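PDB 3ZWU: PHOX, which catalyses the hydrolysis of phosphate monoesters as an alkaline phosphatase, with iron and calcium ions at a centre that here holds vanadate. Local coordinates for residues 89-94 with 549-554; 385-390 with 477-482; 489-494 with 512-517. All coordinates share one frame; numbering follows the deposited sequence.

Contact 1. Residues 89-94 with 549-554; sequences NEYTNY and IQHPGE. With FEO (mu-oxo-diiron), chain I; VO4 (vanadate ion), chain C.
The phenol oxygen of Tyr91 comes up obliquely to the His551 ring, OH 3.0 Å from CD2. The phenol arrives there because CG sits between the backbone N and the carbonyl carbon (chi1 68°), which swings it toward 549-554. The same OH takes part in a water link: water 3 lies 2.7 Å from Tyr91 OH and donates to OE1 of Glu554, a carboxylate oxygen that itself sits above one face of the histidine. His551 has its own polar partners elsewhere, NE2 bonding to the calcium ligand Glu532 and ND1 to Gly530 O. Asn93 adds a lighter touch, OD1 against His551 CB, while its ND2 bonds to Asn67 OD1.

Nearer the metals, Gln550 runs out extended and crosses Glu90 at about a right angle. Its NE2 donates to Glu90 OE1 over 3.3 Å and meets that oxygen from above the carboxylate plane, 43° out of it; NE2 also bonds to Asn67 O. Water 1 lies 2.7 Å from both Glu90 OE1 and Gln550 OE1, making a second path between the two side chains. A leucine in place of Gln550 would probably leave Glu90 OE1 without its amide donor, water 1 without one of its neighbours, and the carboxylate freer to turn.

That matters because the other oxygen, Glu90 OE2, binds iron FE1 at 2.0 Å, on an ion that Cys179 and Glu194 also ligate. Gln550 is therefore a second-shell residue: by donating one longish bond to OE1 it probably helps fix the rotation of a first-shell carboxylate beside the vanadate.

Contact 2. Residues 385-390 with 477-482; sequences RPEWIV and SPDGLG. With CA (calcium ion), chain G; CA (calcium ion), chain F; VO4 (vanadate ion), chain C; FEO (mu-oxo-diiron), chain I.
Glu387 and Asp479 converge from neighbouring strands through different first torsions: CG of Glu387 lies anti to the carbonyl carbon (chi1 -71°), whereas CG of Asp479 lies anti to the backbone N (chi1 176°). Their carboxylates end 42° apart in plane, with Glu387 OE1 only 3.0 Å from Asp479 OD2, a closeness that the shared calciums probably make tolerable. Glu387 OE2 binds iron FE2 at 2.1 Å and also both calciums, those of chains G and F. Asp479 OD2 bridges the same calciums, 2.3 Å from the calcium of chain G and 2.4 Å from that of chain F.

The strands 386-390 and 478-482 run nearly parallel, yet one weak backbone bond, Trp388 N to Asp479 O, is the single hydrogen bond joining them. Packing does the rest: the backbone CA of Gly480 lies over the face of the Trp388 five-membered ring in a CH-pi contact, 3.4 Å from its centroid, while NE1 donates to water 5, a ligand of the chain F calcium. Further along, Val390 CG1 lies 3.7 Å from Leu481 CB.

Arg385, held by a salt bridge from NE to Asp292, sets the edge of its guanidinium toward the vanadate, NH2 3.0 Å from O4. Together with this guanidinium, the carboxylate-held metals would probably favour an oxyanion such as phosphate, which vanadate commonly mimics.

Contact 3. Residues 489-494 with 512-517; sequences LWILTD and LCADPA. With CA (calcium ion), chain G; CA (calcium ion), chain H; VO4 (vanadate ion), chain C.
Backbone bonds tie Leu489 and Ile491 to Ala514 and Leu512 in regular antiparallel fashion. Leu489 pairs with Ala514 through N to O at 3.0 Å, close to straight, and through the return bond from Ala514 N to Leu489 O at 2.7 Å. Ile491 pairs with Leu512 in the same way, Ile491 N to Leu512 O spanning 2.8 Å and Leu512 N to Ile491 O 2.7 Å. Trp490 and Cys513 form the non-hydrogen-bonded pair between them, where CA-H...O contacts from Trp490 CA to Leu512 O and from Cys513 CA to Leu489 O fill in.

The aromatic contact lies on the Trp490 and Cys513 side of the sheet. The sulfur of Cys513 stands over the centre of the indole's six-membered ring, SG 3.7 Å from the centroid and only 5° off the ring normal. It gets there with SG anti to the backbone N (chi1 -169°), and CB lies over the same face. Trp490 NE1 bonds to Asp484, and Phe524 meets the indole edge-to-face.

Apolar packing carries the opposite side. Ile491 CD1 touches Ala514 CB at 4.0 Å, and Leu489 CB lies near both Ala514 and the ring of Pro516. At the far end Thr493 CG2 meets Leu512 CD1 at 3.9 Å, while Thr493 OG1 bonds to Asn509 and Gln510.

Just past the strand, Asp494 OD2 bridges two calciums, 2.4 Å from the calcium of chain G, with that of chain H the second. A four-stranded antiparallel meander that delivers a ligand from a strand end to the central metal site fits a beta-propeller blade, as expected from the clan of this family.

How the contacts relate
Contact 1 closes a long loop of chain, 89-94 to 549-554, and contacts 2 and 3 follow one another inside it. Contacts 2 and 3 have centres about 10 Å apart and touch directly, because strands 478-483 and 489-493 are neighbours in one antiparallel sheet; contact 2 joins that sheet to the edge strand 386-391 of another. Contact 1 lies farther off, its centre about 18 Å from that of contact 2 and about 23 Å from that of contact 3, and does not touch either. All three nevertheless reach the vanadate, and waters 1, 2, 4 and 7 are shared between pairs. Distant parts of the sequence thus bring iron and calcium ligands together round one central site.

Contact 1. Residues 89-94 with 549-554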
loop_
_atom_site.group_PDB
_atom_site.type_symbol
_atom_site.label_atom_id
_atom_site.label_comp_id
_atom_site.label_asym_id
_atom_site.label_seq_id
_atom_site.Cartn_x
_atom_site.Cartn_y
_atom_site.Cartn_z
ATOM N N ASN A 89 4.455 -7.816 3.188
ATOM C CA ASN A 89 5.440 -8.409 2.295
ATOM C C ASN A 89 4.696 -8.583 0.985
ATOM O O ASN A 89 3.825 -9.442 0.874
ATOM C CB ASN A 89 5.917 -9.724 2.859
ATOM C CG ASN A 89 6.632 -9.553 4.169
ATOM O OD1 ASN A 89 6.211 -10.095 5.198
ATOM N ND2 ASN A 89 7.754 -8.847 4.157
ATOM N N GLU A 90 4.975 -7.710 0.020
ATOM C CA GLU A 90 4.181 -7.628 -1.195
ATOM C C GLU A 90 4.418 -8.681 -2.244
ATOM O O GLU A 90 3.461 -9.230 -2.778
ATOM C CB GLU A 90 4.326 -6.235 -1.801
ATOM C CG GLU A 90 3.273 -5.955 -2.857
ATOM C CD GLU A 90 3.403 -4.608 -3.522
ATOM O OE1 GLU A 90 4.541 -4.223 -3.877
ATOM O OE2 GLU A 90 2.357 -3.956 -3.728
ATOM N N TYR A 91 5.656 -8.893 -2.627
ATOM C CA TYR A 91 5.964 -9.841 -3.684
ATOM C C TYR A 91 7.383 -10.330 -3.531
ATOM O O TYR A 91 7.973 -10.101 -2.482
ATOM C CB TYR A 91 5.641 -9.253 -5.079
ATOM C CG TYR A 91 6.502 -8.100 -5.547
ATOM C CD1 TYR A 91 6.339 -6.828 -5.019
ATOM C CD2 TYR A 91 7.414 -8.259 -6.586
ATOM C CE1 TYR A 91 7.094 -5.751 -5.476
ATOM C CE2 TYR A 91 8.161 -7.186 -7.065
ATOM C CZ TYR A 91 7.994 -5.930 -6.511
ATOM O OH TYR A 91 8.693 -4.840 -6.976
ATOM N N THR A 92 7.919 -11.047 -4.514
ATOM C CA THR A 92 9.281 -11.553 -4.408
ATOM C C THR A 92 10.025 -11.335 -5.705
ATOM O O THR A 92 9.424 -11.088 -6.749
ATOM C CB THR A 92 9.289 -13.007 -3.936
ATOM O OG1 THR A 92 10.646 -13.391 -3.694
ATOM C CG2 THR A 92 8.635 -13.966 -4.932
ATOM N N ASN A 93 11.345 -11.408 -5.616
ATOM C CA ASN A 93 12.256 -11.190 -6.724
ATOM C C ASN A 93 12.844 -12.538 -7.080
ATOM O O ASN A 93 13.727 -13.030 -6.382
ATOM C CB ASN A 93 13.329 -10.195 -6.295
ATOM C CG ASN A 93 12.742 -9.030 -5.538
ATOM O OD1 ASN A 93 11.924 -8.273 -6.078
ATOM N ND2 ASN A 93 13.052 -8.906 -4.252
ATOM N N TYR A 94 12.319 -13.171 -8.135
ATOM C CA TYR A 94 12.759 -14.505 -8.535
ATOM C C TYR A 94 14.260 -14.608 -8.784
ATOM O O TYR A 94 14.839 -15.649 -8.491
ATOM C CB TYR A 94 11.979 -15.002 -9.758
ATOM C CG TYR A 94 10.497 -15.280 -9.561
ATOM C CD1 TYR A 94 9.972 -15.535 -8.294
ATOM C CD2 TYR A 94 9.643 -15.399 -10.652
ATOM C CE1 TYR A 94 8.631 -15.854 -8.118
ATOM C CE2 TYR A 94 8.293 -15.694 -10.484
ATOM C CZ TYR A 94 7.797 -15.941 -9.216
ATOM O OH TYR A 94 6.477 -16.267 -9.033
ATOM N N ILE A 549 12.761 -0.165 2.508
ATOM C CA ILE A 549 13.552 -0.136 1.289
ATOM C C ILE A 549 13.169 -1.437 0.613
ATOM O O ILE A 549 13.558 -2.508 1.079
ATOM C CB ILE A 549 15.057 -0.057 1.609
ATOM C CG1 ILE A 549 15.387 1.238 2.379
ATOM C CG2 ILE A 549 15.898 -0.190 0.339
ATOM C CD1 ILE A 549 14.997 2.552 1.714
ATOM N N GLN A 550 12.336 -1.351 -0.422
ATOM C CA GLN A 550 11.792 -2.518 -1.102
ATOM C C GLN A 550 12.538 -2.810 -2.382
ATOM O O GLN A 550 12.865 -1.888 -3.128
ATOM C CB GLN A 550 10.315 -2.268 -1.406
ATOM C CG GLN A 550 9.545 -3.507 -1.820
ATOM C CD GLN A 550 8.185 -3.176 -2.385
ATOM O OE1 GLN A 550 8.064 -2.377 -3.307
ATOM N NE2 GLN A 550 7.127 -3.804 -1.886
ATOM N N HIS A 551 12.772 -4.103 -2.650
ATOM C CA HIS A 551 13.454 -4.622 -3.831
ATOM C C HIS A 551 14.736 -3.894 -4.230
ATOM O O HIS A 551 14.918 -3.597 -5.411
ATOM C CB HIS A 551 12.484 -4.778 -5.026
ATOM C CG HIS A 551 11.844 -3.511 -5.501
ATOM N ND1 HIS A 551 12.564 -2.534 -6.163
ATOM C CD2 HIS A 551 10.560 -3.104 -5.398
ATOM C CE1 HIS A 551 11.706 -1.572 -6.440
ATOM N NE2 HIS A 551 10.480 -1.892 -6.035
ATOM N N PRO A 552 15.657 -3.646 -3.281
ATOM C CA PRO A 552 16.916 -3.032 -3.705
ATOM C C PRO A 552 17.578 -3.932 -4.759
ATOM O O PRO A 552 17.549 -5.158 -4.635
ATOM C CB PRO A 552 17.736 -2.943 -2.412
ATOM C CG PRO A 552 17.129 -3.951 -1.495
ATOM C CD PRO A 552 15.675 -3.965 -1.841
ATOM N N GLY A 553 18.080 -3.334 -5.843
ATOM C CA GLY A 553 18.708 -4.089 -6.920
ATOM C C GLY A 553 17.727 -4.901 -7.755
ATOM O O GLY A 553 18.100 -5.972 -8.231
ATOM N N GLU A 554 16.509 -4.394 -7.999
ATOM C CA GLU A 554 15.552 -5.137 -8.825
ATOM C C GLU A 554 16.101 -5.483 -10.215
ATOM O O GLU A 554 15.720 -6.512 -10.764
ATOM C CB GLU A 554 14.204 -4.410 -8.934
ATOM C CG GLU A 554 14.229 -3.120 -9.740
ATOM C CD GLU A 554 12.916 -2.365 -9.760
ATOM O OE1 GLU A 554 11.873 -2.961 -9.410
ATOM O OE2 GLU A 554 12.927 -1.184 -10.170
HETATM FE FE1 FEO I . 1.894 -2.079 -4.254
HETATM FE FE2 FEO I . 0.318 0.548 -5.990
HETATM O O FEO I . 1.699 -0.220 -4.907
HETATM V V VO4 C . 3.119 -0.738 -6.700
HETATM O O1 VO4 C . 4.245 -1.116 -7.983
HETATM O O2 VO4 C . 4.087 0.485 -5.878
HETATM O O3 VO4 C . 2.960 -2.328 -6.036
HETATM O O4 VO4 C . 1.776 -0.073 -7.577
HETATM O O HOH W 1 5.874 -2.130 -4.909
HETATM O O HOH W 2 3.745 -1.231 -3.376
HETATM O O HOH W 3 10.630 -5.253 -8.793
#

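Contact 2. Residues 385-390 with 477-482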
loop_
_atom_site.group_PDB
_atom_site.type_symbol
_atom_site.label_atom_id
_atom_site.label_comp_id
_atom_site.label_asym_id
_atom_site.label_seq_id
_atom_site.Cartn_x
_atom_site.Cartn_y
_atom_site.Cartn_z
ATOM N N ARG A 385 -3.962 6.413 -11.136
ATOM C CA ARG A 385 -3.370 5.455 -10.205
ATOM C C ARG A 385 -3.350 5.906 -8.741
ATOM O O ARG A 385 -2.289 6.271 -8.213
ATOM C CB ARG A 385 -1.960 5.104 -10.656
ATOM C CG ARG A 385 -1.908 4.341 -11.960
ATOM C CD ARG A 385 -0.504 3.862 -12.234
ATOM N NE ARG A 385 -0.048 2.949 -11.185
ATOM C CZ ARG A 385 1.216 2.596 -10.967
ATOM N NH1 ARG A 385 2.191 3.067 -11.740
ATOM N NH2 ARG A 385 1.517 1.768 -9.973
ATOM N N PRO A 386 -4.497 5.841 -8.066
ATOM C CA PRO A 386 -4.534 6.173 -6.655
ATOM C C PRO A 386 -3.683 5.189 -5.866
ATOM O O PRO A 386 -3.870 3.979 -6.005
ATOM C CB PRO A 386 -6.015 6.040 -6.275
ATOM C CG PRO A 386 -6.754 6.115 -7.535
ATOM C CD PRO A 386 -5.847 5.633 -8.617
ATOM N N GLU A 387 -2.730 5.693 -5.078
ATOM C CA GLU A 387 -1.938 4.834 -4.220
ATOM C C GLU A 387 -2.301 5.173 -2.773
ATOM O O GLU A 387 -3.475 5.008 -2.432
ATOM C CB GLU A 387 -0.443 4.831 -4.597
ATOM C CG GLU A 387 -0.192 4.097 -5.905
ATOM C CD GLU A 387 1.214 3.571 -6.118
ATOM O OE1 GLU A 387 2.085 4.376 -6.508
ATOM O OE2 GLU A 387 1.457 2.361 -5.901
ATOM N N TRP A 388 -1.381 5.621 -1.917
ATOM C CA TRP A 388 -1.709 5.790 -0.509
ATOM C C TRP A 388 -2.553 6.998 -0.221
ATOM O O TRP A 388 -2.392 8.038 -0.856
ATOM C CB TRP A 388 -0.462 5.874 0.366
ATOM C CG TRP A 388 0.385 4.645 0.418
ATOM C CD1 TRP A 388 0.828 3.901 -0.641
ATOM C CD2 TRP A 388 1.127 4.203 1.552
ATOM N NE1 TRP A 388 1.772 2.997 -0.222
ATOM C CE2 TRP A 388 1.983 3.169 1.118
ATOM C CE3 TRP A 388 1.184 4.613 2.890
ATOM C CZ2 TRP A 388 2.858 2.520 1.982
ATOM C CZ3 TRP A 388 2.067 3.980 3.741
ATOM C CH2 TRP A 388 2.884 2.943 3.285
ATOM N N ILE A 389 -3.412 6.863 0.794
ATOM C CA ILE A 389 -4.259 7.909 1.316
ATOM C C ILE A 389 -3.921 8.094 2.792
ATOM O O ILE A 389 -3.730 7.106 3.509
ATOM C CB ILE A 389 -5.756 7.568 1.128
ATOM C CG1 ILE A 389 -6.074 7.359 -0.360
ATOM C CG2 ILE A 389 -6.644 8.673 1.732
ATOM C CD1 ILE A 389 -7.457 6.856 -0.658
ATOM N N VAL A 390 -3.840 9.348 3.246
ATOM C CA VAL A 390 -3.615 9.663 4.655
ATOM C C VAL A 390 -4.564 10.764 5.084
ATOM O O VAL A 390 -4.995 11.573 4.260
ATOM C CB VAL A 390 -2.154 10.010 5.006
ATOM C CG1 VAL A 390 -1.254 8.793 4.860
ATOM C CG2 VAL A 390 -1.632 11.176 4.179
ATOM N N SER A 477 6.576 10.146 -9.214
ATOM C CA SER A 477 5.777 9.015 -8.783
ATOM C C SER A 477 5.645 8.886 -7.271
ATOM O O SER A 477 6.027 7.852 -6.702
ATOM C CB SER A 477 6.300 7.730 -9.404
ATOM O OG SER A 477 6.444 7.846 -10.811
ATOM N N PRO A 478 5.060 9.907 -6.612
ATOM C CA PRO A 478 4.798 9.800 -5.178
ATOM C C PRO A 478 3.846 8.616 -4.993
ATOM O O PRO A 478 2.976 8.385 -5.836
ATOM C CB PRO A 478 4.158 11.136 -4.822
ATOM C CG PRO A 478 3.535 11.596 -6.086
ATOM C CD PRO A 478 4.457 11.136 -7.172
ATOM N N ASP A 479 4.071 7.825 -3.959
ATOM C CA ASP A 479 3.323 6.595 -3.742
ATOM C C ASP A 479 2.927 6.540 -2.280
ATOM O O ASP A 479 1.779 6.859 -1.961
ATOM C CB ASP A 479 4.208 5.424 -4.212
ATOM C CG ASP A 479 3.699 4.009 -4.018
ATOM O OD1 ASP A 479 2.846 3.797 -3.135
ATOM O OD2 ASP A 479 4.139 3.116 -4.771
ATOM N N GLY A 480 3.873 6.246 -1.389
ATOM C CA GLY A 480 3.587 6.203 0.031
ATOM C C GLY A 480 3.429 7.583 0.640
ATOM O O GLY A 480 4.014 8.551 0.152
ATOM N N LEU A 481 2.625 7.663 1.701
ATOM C CA LEU A 481 2.390 8.865 2.490
ATOM C C LEU A 481 2.289 8.487 3.948
ATOM O O LEU A 481 1.815 7.397 4.279
ATOM C CB LEU A 481 1.074 9.560 2.125
ATOM C CG LEU A 481 0.934 10.144 0.740
ATOM C CD1 LEU A 481 -0.457 10.739 0.561
ATOM C CD2 LEU A 481 1.964 11.231 0.481
ATOM N N GLY A 482 2.640 9.420 4.821
ATOM C CA GLY A 482 2.498 9.200 6.247
ATOM C C GLY A 482 2.525 10.512 6.988
ATOM O O GLY A 482 3.357 11.360 6.684
HETATM CA CA CA G . 3.769 2.556 -6.984
HETATM CA CA CA F . 2.941 1.349 -3.670
HETATM V V VO4 C . 3.119 -0.738 -6.700
HETATM O O1 VO4 C . 4.245 -1.116 -7.983
HETATM O O2 VO4 C . 4.087 0.485 -5.878
HETATM O O3 VO4 C . 2.960 -2.328 -6.036
HETATM O O4 VO4 C . 1.776 -0.073 -7.577
HETATM FE FE1 FEO I . 1.894 -2.079 -4.254
HETATM FE FE2 FEO I . 0.318 0.548 -5.990
HETATM O O FEO I . 1.699 -0.220 -4.907
HETATM O O HOH W 4 4.095 1.488 -9.164
HETATM O O HOH W 5 2.702 0.487 -1.283
HETATM O O HOH W 6 5.152 1.545 -2.652
HETATM O O HOH W 2 3.745 -1.231 -3.376
HETATM O O HOH W 7 4.541 4.426 -8.181
#

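Contact 3. Residues 489-494 with 512-517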
loop_
_atom_site.group_PDB
_atom_site.type_symbol
_atom_site.label_atom_id
_atom_site.label_comp_id
_atom_site.label_asym_id
_atom_site.label_seq_id
_atom_site.Cartn_x
_atom_site.Cartn_y
_atom_site.Cartn_z
ATOM N N LEU A 489 3.869 15.972 6.607
ATOM C CA LEU A 489 3.414 14.988 5.631
ATOM C C LEU A 489 4.643 14.399 4.966
ATOM O O LEU A 489 5.357 15.112 4.262
ATOM C CB LEU A 489 2.503 15.637 4.586
ATOM C CG LEU A 489 2.048 14.736 3.433
ATOM C CD1 LEU A 489 1.284 13.519 3.944
ATOM C CD2 LEU A 489 1.199 15.516 2.455
ATOM N N TRP A 490 4.887 13.105 5.183
ATOM C CA TRP A 490 6.033 12.411 4.616
ATOM C C TRP A 490 5.601 11.770 3.304
ATOM O O TRP A 490 4.552 11.137 3.266
ATOM C CB TRP A 490 6.561 11.385 5.614
ATOM C CG TRP A 490 7.029 12.015 6.893
ATOM C CD1 TRP A 490 6.269 12.346 7.977
ATOM C CD2 TRP A 490 8.349 12.482 7.176
ATOM N NE1 TRP A 490 7.050 12.941 8.936
ATOM C CE2 TRP A 490 8.339 13.005 8.484
ATOM C CE3 TRP A 490 9.548 12.487 6.458
ATOM C CZ2 TRP A 490 9.477 13.553 9.079
ATOM C CZ3 TRP A 490 10.675 13.019 7.053
ATOM C CH2 TRP A 490 10.637 13.537 8.351
ATOM N N ILE A 491 6.367 11.997 2.222
ATOM C CA ILE A 491 6.054 11.535 0.868
ATOM C C ILE A 491 7.131 10.564 0.448
ATOM O O ILE A 491 8.304 10.923 0.484
ATOM C CB ILE A 491 6.000 12.742 -0.108
ATOM C CG1 ILE A 491 4.939 13.770 0.332
ATOM C CG2 ILE A 491 5.736 12.279 -1.551
ATOM C CD1 ILE A 491 5.180 15.177 -0.222
ATOM N N LEU A 492 6.744 9.353 0.027
ATOM C CA LEU A 492 7.677 8.308 -0.372
ATOM C C LEU A 492 7.495 8.054 -1.863
ATOM O O LEU A 492 6.357 8.060 -2.339
ATOM C CB LEU A 492 7.370 7.043 0.426
ATOM C CG LEU A 492 7.677 7.073 1.935
ATOM C CD1 LEU A 492 6.746 8.007 2.705
ATOM C CD2 LEU A 492 7.598 5.675 2.522
ATOM N N THR A 493 8.592 7.853 -2.617
ATOM C CA THR A 493 8.480 7.675 -4.063
ATOM C C THR A 493 8.787 6.272 -4.565
ATOM O O THR A 493 9.613 5.548 -4.000
ATOM C CB THR A 493 9.306 8.724 -4.823
ATOM O OG1 THR A 493 10.691 8.364 -4.859
ATOM C CG2 THR A 493 9.137 10.122 -4.261
ATOM N N ASP A 494 8.105 5.908 -5.656
ATOM C CA ASP A 494 8.278 4.660 -6.375
ATOM C C ASP A 494 8.224 5.035 -7.854
ATOM O O ASP A 494 7.252 4.742 -8.559
ATOM C CB ASP A 494 7.175 3.656 -6.018
ATOM C CG ASP A 494 7.156 2.444 -6.927
ATOM O OD1 ASP A 494 8.237 2.069 -7.441
ATOM O OD2 ASP A 494 6.055 1.888 -7.161
ATOM N N LEU A 512 10.423 12.588 1.029
ATOM C CA LEU A 512 10.387 14.030 1.216
ATOM C C LEU A 512 9.455 14.342 2.361
ATOM O O LEU A 512 8.695 13.480 2.799
ATOM C CB LEU A 512 9.905 14.717 -0.063
ATOM C CG LEU A 512 10.691 14.348 -1.324
ATOM C CD1 LEU A 512 9.955 13.308 -2.156
ATOM C CD2 LEU A 512 10.978 15.575 -2.176
ATOM N N CYS A 513 9.533 15.567 2.868
ATOM C CA CYS A 513 8.691 16.019 3.960
ATOM C C CYS A 513 8.034 17.310 3.543
ATOM O O CYS A 513 8.715 18.192 3.020
ATOM C CB CYS A 513 9.508 16.207 5.227
ATOM S SG CYS A 513 8.500 16.452 6.702
ATOM N N ALA A 514 6.729 17.440 3.784
ATOM C CA ALA A 514 5.984 18.621 3.384
ATOM C C ALA A 514 5.208 19.239 4.521
ATOM O O ALA A 514 4.791 18.546 5.447
ATOM C CB ALA A 514 5.027 18.265 2.258
ATOM N N ASP A 515 4.992 20.559 4.426
ATOM C CA ASP A 515 4.167 21.306 5.357
ATOM C C ASP A 515 2.830 21.437 4.611
ATOM O O ASP A 515 2.774 22.141 3.599
ATOM C CB ASP A 515 4.784 22.681 5.661
ATOM C CG ASP A 515 3.994 23.512 6.657
ATOM O OD1 ASP A 515 2.765 23.293 6.776
ATOM O OD2 ASP A 515 4.607 24.355 7.343
ATOM N N PRO A 516 1.779 20.717 5.050
ATOM C CA PRO A 516 0.493 20.774 4.348
ATOM C C PRO A 516 -0.135 22.174 4.235
ATOM O O PRO A 516 -0.773 22.474 3.224
ATOM C CB PRO A 516 -0.404 19.808 5.127
ATOM C CG PRO A 516 0.443 19.112 6.069
ATOM C CD PRO A 516 1.699 19.867 6.252
ATOM N N ALA A 517 0.048 23.021 5.258
ATOM C CA ALA A 517 -0.533 24.366 5.274
ATOM C C ALA A 517 0.119 25.341 4.287
ATOM O O ALA A 517 -0.571 26.236 3.801
ATOM C CB ALA A 517 -0.475 24.941 6.681
HETATM CA CA CA G . 3.769 2.556 -6.984
HETATM CA CA CA H . 6.198 -0.546 -6.724
HETATM V V VO4 C . 3.119 -0.738 -6.700
HETATM O O1 VO4 C . 4.245 -1.116 -7.983
HETATM O O2 VO4 C . 4.087 0.485 -5.878
HETATM O O3 VO4 C . 2.960 -2.328 -6.036
HETATM O O4 VO4 C . 1.776 -0.073 -7.577
HETATM O O HOH W 7 4.541 4.426 -8.181
HETATM O O HOH W 8 7.507 -0.148 -8.819
HETATM O O HOH W 4 4.095 1.488 -9.164
HETATM O O HOH W 9 7.160 -2.799 -7.726
HETATM O O HOH W 1 5.874 -2.130 -4.909
#